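Long-range contacts in probable FAD-dependent oxidoreductase PA4991 (Pseudomonas aeruginosa PAO1, PDB 5EZ7), which probably acts as an FAD-dependent oxidoreductase of the DAO family, binding one FAD per monomer, although its physiological substrate is unknown: residues A39-G43 with P380-E384; T33-S38 with S171-E176; K240-A244 with T256-H260. All coordinates share one frame. Residue numbers count along the deposited sequence, not the author numbering.

Interaction 1: residues A39-G43 with P380-E384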
ATOM      1  N   ALA A  39       1.427  -0.080 -15.604  1.00 27.07           N
ATOM      2  CA  ALA A  39       2.024   1.239 -15.451  1.00 28.14           C
ATOM      3  C   ALA A  39       3.260   1.073 -14.575  1.00 27.83           C
ATOM      4  O   ALA A  39       4.147   0.348 -14.937  1.00 29.20           O
ATOM      5  CB  ALA A  39       1.013   2.265 -14.863  1.00 27.13           C
ATOM      6  N   SER A  40       3.319   1.716 -13.423  1.00 27.78           N
ATOM      7  CA  SER A  40       4.526   1.680 -12.644  1.00 28.50           C
ATOM      8  C   SER A  40       4.268   0.986 -11.324  1.00 27.12           C
ATOM      9  O   SER A  40       3.183   1.102 -10.736  1.00 28.78           O
ATOM     10  CB  SER A  40       5.063   3.089 -12.472  1.00 29.74           C
ATOM     11  OG  SER A  40       4.140   3.893 -11.791  1.00 30.82           O
ATOM     12  N   LEU A  41       5.250   0.224 -10.885  1.00 26.04           N
ATOM     13  CA  LEU A  41       5.131  -0.521  -9.654  1.00 25.53           C
ATOM     14  C   LEU A  41       4.980   0.418  -8.454  1.00 24.92           C
ATOM     15  O   LEU A  41       5.716   1.388  -8.319  1.00 23.48           O
ATOM     16  CB  LEU A  41       6.373  -1.356  -9.411  1.00 25.99           C
ATOM     17  CG  LEU A  41       6.829  -2.355 -10.432  1.00 26.43           C
ATOM     18  CD1 LEU A  41       8.263  -2.749 -10.127  1.00 26.98           C
ATOM     19  CD2 LEU A  41       5.890  -3.525 -10.414  1.00 26.34           C
ATOM     20  N   GLY A  42       4.048   0.077  -7.584  1.00 25.27           N
ATOM     21  CA  GLY A  42       3.658   0.941  -6.467  1.00 26.54           C
ATOM     22  C   GLY A  42       2.827   2.174  -6.848  1.00 27.49           C
ATOM     23  O   GLY A  42       2.493   2.966  -5.974  1.00 29.80           O
ATOM     24  N   GLY A  43       2.468   2.330  -8.117  1.00 27.95           N
ATOM     25  CA  GLY A  43       1.973   3.609  -8.644  1.00 29.12           C
ATOM     26  C   GLY A  43       0.463   3.892  -8.521  1.00 28.72           C
ATOM     27  O   GLY A  43      -0.021   4.948  -8.963  1.00 28.83           O
ATOM     28  N   PRO A 380       8.420  -3.292 -15.877  1.00 34.52           N
ATOM     29  CA  PRO A 380       7.696  -2.091 -15.460  1.00 33.52           C
ATOM     30  C   PRO A 380       8.636  -1.099 -14.719  1.00 32.06           C
ATOM     31  O   PRO A 380       9.614  -1.532 -14.112  1.00 31.55           O
ATOM     32  CB  PRO A 380       6.595  -2.640 -14.541  1.00 32.11           C
ATOM     33  CG  PRO A 380       7.145  -3.918 -14.007  1.00 32.50           C
ATOM     34  CD  PRO A 380       8.147  -4.451 -15.018  1.00 33.33           C
ATOM     35  N   PRO A 381       8.373   0.216 -14.836  1.00 30.85           N
ATOM     36  CA  PRO A 381       9.114   1.171 -14.024  1.00 30.28           C
ATOM     37  C   PRO A 381       8.585   1.266 -12.588  1.00 28.91           C
ATOM     38  O   PRO A 381       7.488   0.855 -12.323  1.00 27.75           O
ATOM     39  CB  PRO A 381       8.936   2.494 -14.791  1.00 30.62           C
ATOM     40  CG  PRO A 381       7.726   2.321 -15.636  1.00 30.43           C
ATOM     41  CD  PRO A 381       7.462   0.872 -15.799  1.00 30.51           C
ATOM     42  N   LEU A 382       9.384   1.827 -11.690  1.00 30.00           N
ATOM     43  CA  LEU A 382       8.956   2.203 -10.360  1.00 30.16           C
ATOM     44  C   LEU A 382       8.327   3.566 -10.328  1.00 29.39           C
ATOM     45  O   LEU A 382       8.731   4.458 -11.050  1.00 30.86           O
ATOM     46  CB  LEU A 382      10.134   2.221  -9.394  1.00 32.17           C
ATOM     47  CG  LEU A 382      10.769   0.864  -9.125  1.00 34.39           C
ATOM     48  CD1 LEU A 382      12.064   1.098  -8.367  1.00 37.01           C
ATOM     49  CD2 LEU A 382       9.876   0.033  -8.240  1.00 33.87           C
ATOM     50  N   ALA A 383       7.326   3.715  -9.471  1.00 28.14           N
ATOM     51  CA  ALA A 383       6.638   4.985  -9.289  1.00 27.95           C
ATOM     52  C   ALA A 383       7.450   5.911  -8.380  1.00 28.18           C
ATOM     53  O   ALA A 383       8.110   5.457  -7.447  1.00 26.38           O
ATOM     54  CB  ALA A 383       5.271   4.765  -8.677  1.00 26.66           C
ATOM     55  N   GLU A 384       7.372   7.203  -8.659  1.00 30.03           N
ATOM     56  CA  GLU A 384       7.867   8.217  -7.741  1.00 33.01           C
ATOM     57  C   GLU A 384       6.765   8.620  -6.759  1.00 30.29           C
ATOM     58  O   GLU A 384       5.609   8.626  -7.098  1.00 28.20           O
ATOM     59  CB  GLU A 384       8.303   9.467  -8.490  1.00 39.04           C
ATOM     60  CG  GLU A 384       9.429   9.245  -9.502  1.00 43.85           C
ATOM     61  CD  GLU A 384      10.076  10.558  -9.961  1.00 47.54           C
ATOM     62  OE1 GLU A 384      10.699  11.263  -9.118  1.00 47.17           O
ATOM     63  OE2 GLU A 384       9.986  10.851 -11.181  1.00 53.01           O
TER
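The two backbones run side by side for barely three residues, joined by a single beta bridge between Leu41 and Leu382 (CA-CA 4.8 Å). Just after the second strand of the Rossmann-type FAD-binding fold, residues Ser40 to Gly43 form a type II beta turn, closed by Gly43 N to Ser40 O at 3.0 Å; Gly42, with phi 73°, suits its third position. Leu41 supplies both bonds of the bridge, donating from N to Pro381 O (2.7 Å) and accepting at O from Ala383 N (3.1 Å). The loop leading to the C-terminal helix 386-389 is thus held against a turn whose Ser40 and Gly43 touch FAD. Leu41 is the buried side chain of the turn: CD2 meets Pro380 CG at 3.8 Å, CD1 meets Leu382 CD2 at 3.7 Å, and Ala165 of helix 157-168 also packs on it. Ala383 points at the turn, where glycine permits close approach: its CB lies 3.5 Å from Gly43 CA and 3.4 Å from Ser40 OG.

Interaction 2: residues T33-S38 with S171-E176. With FAD (flavin-adenine dinucleotide), chain B.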
ATOM      1  N   THR A  33       6.669 -17.631 -10.819  1.00 27.81           N
ATOM      2  CA  THR A  33       5.657 -16.590 -10.999  1.00 27.08           C
ATOM      3  C   THR A  33       5.976 -15.651 -12.152  1.00 27.38           C
ATOM      4  O   THR A  33       7.132 -15.517 -12.559  1.00 29.80           O
ATOM      5  CB  THR A  33       5.538 -15.705  -9.747  1.00 26.84           C
ATOM      6  OG1 THR A  33       6.786 -15.020  -9.504  1.00 27.57           O
ATOM      7  CG2 THR A  33       5.167 -16.496  -8.559  1.00 27.05           C
ATOM      8  N   VAL A  34       4.934 -15.027 -12.684  1.00 27.39           N
ATOM      9  CA  VAL A  34       5.043 -13.821 -13.483  1.00 27.61           C
ATOM     10  C   VAL A  34       4.143 -12.767 -12.842  1.00 27.05           C
ATOM     11  O   VAL A  34       2.998 -13.087 -12.460  1.00 26.34           O
ATOM     12  CB  VAL A  34       4.581 -14.087 -14.929  1.00 28.84           C
ATOM     13  CG1 VAL A  34       4.444 -12.800 -15.730  1.00 28.32           C
ATOM     14  CG2 VAL A  34       5.580 -15.013 -15.635  1.00 30.87           C
ATOM     15  N   LEU A  35       4.637 -11.526 -12.741  1.00 26.64           N
ATOM     16  CA  LEU A  35       3.843 -10.414 -12.219  1.00 25.99           C
ATOM     17  C   LEU A  35       3.750  -9.354 -13.285  1.00 26.20           C
ATOM     18  O   LEU A  35       4.764  -8.805 -13.728  1.00 26.07           O
ATOM     19  CB  LEU A  35       4.460  -9.837 -10.955  1.00 26.12           C
ATOM     20  CG  LEU A  35       3.588  -8.846 -10.162  1.00 26.37           C
ATOM     21  CD1 LEU A  35       4.108  -8.651  -8.732  1.00 26.21           C
ATOM     22  CD2 LEU A  35       3.471  -7.481 -10.836  1.00 26.88           C
ATOM     23  N   VAL A  36       2.513  -9.030 -13.632  1.00 26.13           N
ATOM     24  CA  VAL A  36       2.202  -8.186 -14.766  1.00 26.85           C
ATOM     25  C   VAL A  36       1.710  -6.872 -14.225  1.00 25.66           C
ATOM     26  O   VAL A  36       0.794  -6.864 -13.403  1.00 25.22           O
ATOM     27  CB  VAL A  36       1.093  -8.817 -15.653  1.00 27.66           C
ATOM     28  CG1 VAL A  36       0.737  -7.889 -16.812  1.00 28.80           C
ATOM     29  CG2 VAL A  36       1.573 -10.143 -16.215  1.00 28.45           C
ATOM     30  N   GLU A  37       2.321  -5.783 -14.684  1.00 25.54           N
ATOM     31  CA  GLU A  37       1.965  -4.398 -14.289  1.00 24.57           C
ATOM     32  C   GLU A  37       1.873  -3.525 -15.547  1.00 25.44           C
ATOM     33  O   GLU A  37       2.738  -3.598 -16.423  1.00 26.02           O
ATOM     34  CB  GLU A  37       3.014  -3.849 -13.312  1.00 23.84           C
ATOM     35  CG  GLU A  37       3.002  -2.343 -13.149  1.00 23.51           C
ATOM     36  CD  GLU A  37       1.773  -1.889 -12.379  1.00 23.14           C
ATOM     37  OE1 GLU A  37       0.984  -1.046 -12.918  1.00 22.07           O
ATOM     38  OE2 GLU A  37       1.652  -2.386 -11.220  1.00 22.61           O
ATOM     39  N   SER A  38       0.818  -2.728 -15.631  1.00 26.26           N
ATOM     40  CA  SER A  38       0.478  -1.965 -16.839  1.00 28.69           C
ATOM     41  C   SER A  38       1.025  -0.523 -16.778  1.00 28.81           C
ATOM     42  O   SER A  38       1.062   0.176 -17.789  1.00 31.11           O
ATOM     43  CB  SER A  38      -1.056  -1.979 -17.053  1.00 28.97           C
ATOM     44  OG  SER A  38      -1.737  -1.499 -15.884  1.00 29.87           O
ATOM     45  N   SER A 171      10.625 -12.235 -12.558  1.00 33.98           N
ATOM     46  CA  SER A 171       9.181 -12.424 -12.719  1.00 32.68           C
ATOM     47  C   SER A 171       8.451 -11.194 -13.283  1.00 31.36           C
ATOM     48  O   SER A 171       7.324 -11.318 -13.753  1.00 30.17           O
ATOM     49  CB  SER A 171       8.525 -12.874 -11.390  1.00 32.02           C
ATOM     50  OG  SER A 171       8.613 -11.914 -10.351  1.00 29.77           O
ATOM     51  N   LEU A 172       9.084 -10.022 -13.245  1.00 31.29           N
ATOM     52  CA  LEU A 172       8.381  -8.782 -13.538  1.00 31.03           C
ATOM     53  C   LEU A 172       8.155  -8.499 -15.012  1.00 31.87           C
ATOM     54  O   LEU A 172       9.109  -8.435 -15.792  1.00 36.83           O
ATOM     55  CB  LEU A 172       9.134  -7.614 -12.947  1.00 30.90           C
ATOM     56  CG  LEU A 172       9.279  -7.590 -11.445  1.00 29.88           C
ATOM     57  CD1 LEU A 172      10.111  -6.355 -11.093  1.00 30.16           C
ATOM     58  CD2 LEU A 172       7.928  -7.585 -10.764  1.00 27.95           C
ATOM     59  N   LEU A 173       6.900  -8.242 -15.371  1.00 30.36           N
ATOM     60  CA  LEU A 173       6.536  -7.987 -16.739  1.00 30.37           C
ATOM     61  C   LEU A 173       5.651  -6.745 -16.891  1.00 30.49           C
ATOM     62  O   LEU A 173       4.529  -6.686 -16.371  1.00 29.64           O
ATOM     63  CB  LEU A 173       5.814  -9.204 -17.303  1.00 30.10           C
ATOM     64  CG  LEU A 173       5.249  -9.042 -18.718  1.00 30.58           C
ATOM     65  CD1 LEU A 173       6.303  -8.788 -19.784  1.00 31.98           C
ATOM     66  CD2 LEU A 173       4.468 -10.288 -19.032  1.00 30.93           C
ATOM     67  N   ALA A 174       6.156  -5.775 -17.648  1.00 31.18           N
ATOM     68  CA  ALA A 174       5.329  -4.713 -18.203  1.00 32.03           C
ATOM     69  C   ALA A 174       4.396  -5.273 -19.269  1.00 33.13           C
ATOM     70  O   ALA A 174       4.855  -5.709 -20.305  1.00 33.71           O
ATOM     71  CB  ALA A 174       6.196  -3.589 -18.808  1.00 32.37           C
ATOM     72  N   GLY A 175       3.100  -5.203 -19.015  1.00 34.04           N
ATOM     73  CA  GLY A 175       2.086  -5.553 -19.995  1.00 36.72           C
ATOM     74  C   GLY A 175       0.856  -4.679 -19.864  1.00 38.90           C
ATOM     75  O   GLY A 175       0.356  -4.458 -18.775  1.00 38.56           O
ATOM     76  N   GLU A 176       0.378  -4.183 -20.987  1.00 43.54           N
ATOM     77  CA  GLU A 176      -0.680  -3.206 -21.012  1.00 47.60           C
ATOM     78  C   GLU A 176      -2.042  -3.835 -21.262  1.00 48.52           C
ATOM     79  O   GLU A 176      -2.997  -3.528 -20.573  1.00 48.38           O
ATOM     80  CB  GLU A 176      -0.389  -2.135 -22.074  1.00 52.26           C
ATOM     81  CG  GLU A 176       0.585  -1.058 -21.596  1.00 55.30           C
ATOM     82  CD  GLU A 176       0.760   0.099 -22.585  1.00 61.59           C
ATOM     83  OE1 GLU A 176       0.173   0.050 -23.705  1.00 63.85           O
ATOM     84  OE2 GLU A 176       1.503   1.062 -22.243  1.00 63.85           O
TER
HETATM   85  PA  FAD B 401      -2.392  -0.590  -5.645  1.00 21.83           P
HETATM   86  O1A FAD B 401      -1.242  -0.039  -4.867  1.00 22.23           O
HETATM   87  O2A FAD B 401      -3.452   0.323  -6.194  1.00 22.92           O
HETATM   88  O5B FAD B 401      -1.769  -1.455  -6.819  1.00 22.00           O
HETATM   89  C5B FAD B 401      -2.540  -1.939  -7.900  1.00 21.75           C
HETATM   90  C4B FAD B 401      -1.583  -2.069  -9.065  1.00 22.00           C
HETATM   91  O4B FAD B 401      -2.246  -2.741 -10.150  1.00 22.11           O
HETATM   92  C3B FAD B 401      -1.107  -0.700  -9.559  1.00 21.47           C
HETATM   93  O3B FAD B 401       0.320  -0.622  -9.553  1.00 20.71           O
HETATM   94  C2B FAD B 401      -1.687  -0.613 -10.958  1.00 21.75           C
HETATM   95  O2B FAD B 401      -0.889   0.108 -11.894  1.00 21.59           O
HETATM   96  C1B FAD B 401      -1.861  -2.085 -11.341  1.00 22.29           C
HETATM   97  N9A FAD B 401      -2.907  -2.306 -12.347  1.00 23.63           N
HETATM   98  C8A FAD B 401      -4.126  -1.739 -12.372  1.00 23.09           C
HETATM   99  N7A FAD B 401      -4.810  -2.171 -13.445  1.00 22.98           N
HETATM  100  C5A FAD B 401      -4.032  -3.031 -14.113  1.00 22.53           C
HETATM  101  C6A FAD B 401      -4.168  -3.829 -15.339  1.00 22.02           C
HETATM  102  N6A FAD B 401      -5.319  -3.771 -16.026  1.00 21.48           N
HETATM  103  N1A FAD B 401      -3.141  -4.608 -15.715  1.00 21.89           N
HETATM  104  C2A FAD B 401      -2.000  -4.653 -15.003  1.00 23.02           C
HETATM  105  N3A FAD B 401      -1.802  -3.944 -13.873  1.00 23.01           N
HETATM  106  C4A FAD B 401      -2.772  -3.125 -13.394  1.00 23.21           C
HETATM  107  N1  FAD B 401      -2.719   1.581   4.461  1.00 25.77           N
HETATM  108  C2  FAD B 401      -1.996   1.420   5.590  1.00 27.75           C
HETATM  109  O2  FAD B 401      -1.887   0.271   6.081  1.00 27.67           O
HETATM  110  N3  FAD B 401      -1.388   2.448   6.206  1.00 28.72           N
HETATM  111  C4  FAD B 401      -1.460   3.695   5.750  1.00 27.76           C
HETATM  112  O4  FAD B 401      -0.877   4.632   6.332  1.00 30.67           O
HETATM  113  C4X FAD B 401      -2.227   3.951   4.526  1.00 26.84           C
HETATM  114  N5  FAD B 401      -2.338   5.193   4.018  1.00 25.45           N
HETATM  115  C5X FAD B 401      -3.034   5.412   2.888  1.00 25.90           C
HETATM  116  C6  FAD B 401      -3.109   6.706   2.388  1.00 26.70           C
HETATM  117  C7  FAD B 401      -3.809   6.975   1.229  1.00 27.46           C
HETATM  118  C7M FAD B 401      -3.861   8.377   0.701  1.00 28.68           C
HETATM  119  C8  FAD B 401      -4.466   5.862   0.498  1.00 27.98           C
HETATM  120  C8M FAD B 401      -5.238   6.089  -0.785  1.00 29.21           C
HETATM  121  C9  FAD B 401      -4.398   4.577   1.004  1.00 26.84           C
HETATM  122  C9A FAD B 401      -3.706   4.293   2.179  1.00 26.41           C
HETATM  123  N10 FAD B 401      -3.609   2.980   2.720  1.00 25.88           N
HETATM  124  C10 FAD B 401      -2.862   2.780   3.886  1.00 25.92           C
HETATM  125  C1' FAD B 401      -4.218   1.833   2.066  1.00 25.48           C
HETATM  126  C2' FAD B 401      -3.214   1.270   1.075  1.00 24.66           C
HETATM  127  O2' FAD B 401      -2.577   2.310   0.322  1.00 25.37           O
HETATM  128  C3' FAD B 401      -3.876   0.264   0.145  1.00 24.13           C
HETATM  129  O3' FAD B 401      -4.715  -0.608   0.930  1.00 24.08           O
HETATM  130  C4' FAD B 401      -2.830  -0.568  -0.593  1.00 22.82           C
HETATM  131  O4' FAD B 401      -1.703   0.220  -0.977  1.00 23.27           O
HETATM  132  C5' FAD B 401      -3.406  -1.201  -1.845  1.00 22.30           C
HETATM  133  O5' FAD B 401      -2.434  -2.093  -2.407  1.00 20.74           O
HETATM  134  P   FAD B 401      -2.756  -2.803  -3.802  1.00 20.30           P
HETATM  135  O1P FAD B 401      -1.485  -3.425  -4.320  1.00 21.17           O
HETATM  136  O2P FAD B 401      -3.961  -3.641  -3.573  1.00 20.45           O
HETATM  137  O3P FAD B 401      -3.254  -1.586  -4.719  1.00 20.67           O
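Parallel pairing at the edge of a Rossmann-type sheet is exemplified here: strand 172-174 is outermost and lies beside strand 33-37, their axes 4.8 Å apart at closest and 32° from parallel. Ser171 opens the pairing, its O accepting Leu35 N at 2.9 Å; its OG turns to Ala168 O and Asn23. Leu172 shares a face with Leu35, CD2 lying 4.1 Å from Leu35 CB. Leu173 sits on the other face with Val36 (CD2 to Val36 CG2, 4.0 Å), while its backbone bonds twice, N to Leu35 O at 2.8 Å and O to Glu37 N at 2.9 Å. Ala174 returns to the face of Glu37. Gly175 N then reaches Glu37 O at 3.1 Å, and beyond the ends of both strands Glu176 CG comes 4.0 Å from Ser38 O. Glu37, an FAD-binding residue, fills the classic acidic position ending the second Rossmann strand, gripping the adenosine ribose: OE2 accepts FAD O3B at 2.8 Å, and OE1 accepts FAD O2B at a very short 2.4 Å.

Interaction 3: residues K240-A244 with T256-H260; sequences KPLYA and TVTTH
How a loop settles into a sheet is illustrated by residues 240-244, which approach strand 255-261 from an extended loop and become a strand only at Ala244. The large mixed sheet they join is consistent with the substrate domain of DAO-family flavoenzymes. Both segments are extended, with phi/psi of -159/133° at Leu242, -139/101° at Tyr243 and -161/147° at Ala244, against -105/131° at Val257 and -106/132° at Thr259; the CA 240-to-244 and CA 256-to-259 directions are 148° apart, roughly antiparallel. Register brings Tyr243 opposite Thr258 (CA-CA 4.5 Å), Ala244 opposite Val257 (5.2 Å) and Pro241 near Thr259 (5.5 Å).

Backbone hydrogen bonds define one antiparallel hydrogen-bonded pair: Ala244 N to Val257 O at 2.9 Å and Val257 N to Ala244 O at 2.8 Å. CA-H...O contacts flank it, Tyr243 CA to Val257 O at 3.1 Å and Thr256 CA to Ala244 O at 3.3 Å.

Side-chain hydrogen bonds continue the pairing. Thr259, rotamer m and pointing toward the loop, donates from OG1 to Leu242 O at 3.0 Å. Tyr243 (chi1 -55°, chi2 84°) brings its ring beside the strand, CD2 4.1 Å from Thr258 CG2, and OH makes a weak 2.7 Å hydrogen bond to Thr259 O. Within the strand, Thr258 OG1 and His260 NE2 are hydrogen-bonded at 2.8 Å; Thr258 OG1 also meets Gln50, an FAD-binding residue.

Apolar packing is slight: Leu242 (chi1 179°, chi2 54°) brings CD2 to 3.9 Å from Val257 CG1.

Before regular pairing begins at Ala244, the hydroxyls of Thr259 and, more weakly, Tyr243 tie loop to strand, so side-chain chemistry extends the pairing.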
ATOM      1  N   LYS A 240       9.866  19.706  11.051  1.00 38.66           N
ATOM      2  CA  LYS A 240      10.546  18.773  11.914  1.00 39.84           C
ATOM      3  C   LYS A 240       9.773  17.455  11.821  1.00 37.65           C
ATOM      4  O   LYS A 240       8.540  17.462  11.631  1.00 35.60           O
ATOM      5  CB  LYS A 240      10.606  19.297  13.341  1.00 42.71           C
ATOM      6  CG  LYS A 240      11.364  20.614  13.449  1.00 45.79           C
ATOM      7  CD  LYS A 240      11.900  20.858  14.853  1.00 49.34           C
ATOM      8  CE  LYS A 240      12.642  22.185  15.012  1.00 51.31           C
ATOM      9  NZ  LYS A 240      11.720  23.328  15.345  1.00 52.31           N
ATOM     10  N   PRO A 241      10.499  16.326  11.915  1.00 36.61           N
ATOM     11  CA  PRO A 241       9.833  15.028  11.748  1.00 34.68           C
ATOM     12  C   PRO A 241       8.674  14.789  12.770  1.00 33.90           C
ATOM     13  O   PRO A 241       8.772  15.143  13.952  1.00 34.91           O
ATOM     14  CB  PRO A 241      10.943  14.003  11.919  1.00 35.56           C
ATOM     15  CG  PRO A 241      12.224  14.760  11.960  1.00 37.15           C
ATOM     16  CD  PRO A 241      11.950  16.210  12.183  1.00 37.33           C
ATOM     17  N   LEU A 242       7.606  14.196  12.253  1.00 31.15           N
ATOM     18  CA  LEU A 242       6.413  13.923  12.952  1.00 30.87           C
ATOM     19  C   LEU A 242       5.622  12.798  12.257  1.00 30.23           C
ATOM     20  O   LEU A 242       5.407  12.811  10.994  1.00 28.44           O
ATOM     21  CB  LEU A 242       5.573  15.168  12.930  1.00 31.29           C
ATOM     22  CG  LEU A 242       4.213  15.106  13.605  1.00 31.38           C
ATOM     23  CD1 LEU A 242       4.301  14.624  15.071  1.00 32.89           C
ATOM     24  CD2 LEU A 242       3.636  16.492  13.476  1.00 31.27           C
ATOM     25  N   TYR A 243       5.176  11.843  13.073  1.00 30.31           N
ATOM     26  CA  TYR A 243       4.368  10.700  12.604  1.00 29.87           C
ATOM     27  C   TYR A 243       3.278  10.479  13.654  1.00 31.62           C
ATOM     28  O   TYR A 243       3.566   9.930  14.713  1.00 32.85           O
ATOM     29  CB  TYR A 243       5.252   9.455  12.429  1.00 29.19           C
ATOM     30  CG  TYR A 243       6.422   9.727  11.512  1.00 28.37           C
ATOM     31  CD1 TYR A 243       7.607  10.304  11.982  1.00 28.98           C
ATOM     32  CD2 TYR A 243       6.328   9.461  10.159  1.00 26.50           C
ATOM     33  CE1 TYR A 243       8.657  10.571  11.109  1.00 28.68           C
ATOM     34  CE2 TYR A 243       7.364   9.734   9.295  1.00 25.85           C
ATOM     35  CZ  TYR A 243       8.515  10.291   9.762  1.00 27.19           C
ATOM     36  OH  TYR A 243       9.508  10.562   8.847  1.00 27.22           O
ATOM     37  N   ALA A 244       2.050  10.939  13.399  1.00 32.08           N
ATOM     38  CA  ALA A 244       1.065  10.969  14.459  1.00 34.11           C
ATOM     39  C   ALA A 244      -0.382  11.063  14.000  1.00 34.41           C
ATOM     40  O   ALA A 244      -0.671  11.664  12.983  1.00 34.56           O
ATOM     41  CB  ALA A 244       1.387  12.120  15.411  1.00 35.62           C
ATOM     42  N   THR A 256      -3.846  13.076  10.350  1.00 34.92           N
ATOM     43  CA  THR A 256      -2.774  12.065  10.447  1.00 33.01           C
ATOM     44  C   THR A 256      -1.544  12.681   9.715  1.00 30.44           C
ATOM     45  O   THR A 256      -1.618  12.973   8.523  1.00 27.06           O
ATOM     46  CB  THR A 256      -3.233  10.664   9.858  1.00 31.98           C
ATOM     47  OG1 THR A 256      -4.192  10.054  10.732  1.00 33.20           O
ATOM     48  CG2 THR A 256      -2.098   9.664   9.726  1.00 31.65           C
ATOM     49  N   VAL A 257      -0.451  12.908  10.447  1.00 29.80           N
ATOM     50  CA  VAL A 257       0.764  13.453   9.855  1.00 29.26           C
ATOM     51  C   VAL A 257       1.838  12.386   9.686  1.00 27.98           C
ATOM     52  O   VAL A 257       2.174  11.689  10.625  1.00 27.68           O
ATOM     53  CB  VAL A 257       1.389  14.589  10.694  1.00 30.57           C
ATOM     54  CG1 VAL A 257       2.563  15.242   9.953  1.00 30.14           C
ATOM     55  CG2 VAL A 257       0.360  15.651  11.012  1.00 31.64           C
ATOM     56  N   THR A 258       2.404  12.322   8.490  1.00 26.78           N
ATOM     57  CA  THR A 258       3.684  11.640   8.258  1.00 26.88           C
ATOM     58  C   THR A 258       4.669  12.599   7.589  1.00 26.28           C
ATOM     59  O   THR A 258       4.264  13.503   6.853  1.00 25.80           O
ATOM     60  CB  THR A 258       3.461  10.367   7.423  1.00 26.95           C
ATOM     61  OG1 THR A 258       2.630  10.660   6.271  1.00 25.92           O
ATOM     62  CG2 THR A 258       2.737   9.336   8.290  1.00 27.37           C
ATOM     63  N   THR A 259       5.954  12.459   7.903  1.00 26.83           N
ATOM     64  CA  THR A 259       7.014  13.309   7.323  1.00 26.89           C
ATOM     65  C   THR A 259       7.844  12.531   6.291  1.00 26.49           C
ATOM     66  O   THR A 259       8.318  11.439   6.576  1.00 26.45           O
ATOM     67  CB  THR A 259       7.930  13.888   8.415  1.00 27.72           C
ATOM     68  OG1 THR A 259       7.113  14.612   9.320  1.00 28.22           O
ATOM     69  CG2 THR A 259       9.020  14.856   7.811  1.00 28.03           C
ATOM     70  N   HIS A 260       8.053  13.144   5.126  1.00 26.69           N
ATOM     71  CA  HIS A 260       8.766  12.529   4.011  1.00 27.33           C
ATOM     72  C   HIS A 260       9.943  13.403   3.502  1.00 29.18           C
ATOM     73  O   HIS A 260       9.714  14.431   2.898  1.00 28.56           O
ATOM     74  CB  HIS A 260       7.761  12.212   2.914  1.00 26.06           C
ATOM     75  CG  HIS A 260       6.570  11.439   3.419  1.00 26.34           C
ATOM     76  ND1 HIS A 260       6.508  10.055   3.413  1.00 25.76           N
ATOM     77  CD2 HIS A 260       5.424  11.859   4.004  1.00 25.98           C
ATOM     78  CE1 HIS A 260       5.375   9.661   3.960  1.00 25.69           C
ATOM     79  NE2 HIS A 260       4.697  10.732   4.331  1.00 26.50           N
TER

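How the interactions relate
Interactions 1 and 2 form one continuous region around the adenosine half of FAD, their centres 11 Å apart. Pro380 joins them, packing its CD 3.6 Å from Ala174 N and its CB 3.9 Å from Glu37 CG; along the chain their segments alternate, and interaction 1 follows directly on strand 33-37 of interaction 2. Interaction 3 stands apart, its centre about 24 Å from that of interaction 1 and 34 Å from that of interaction 2, across the chain's centre from the latter. It nevertheless approaches the same cofactor at the opposite end: the nearest atoms of the Thr256 side chain and FAD, at its flavin ring system, are about 6 Å apart.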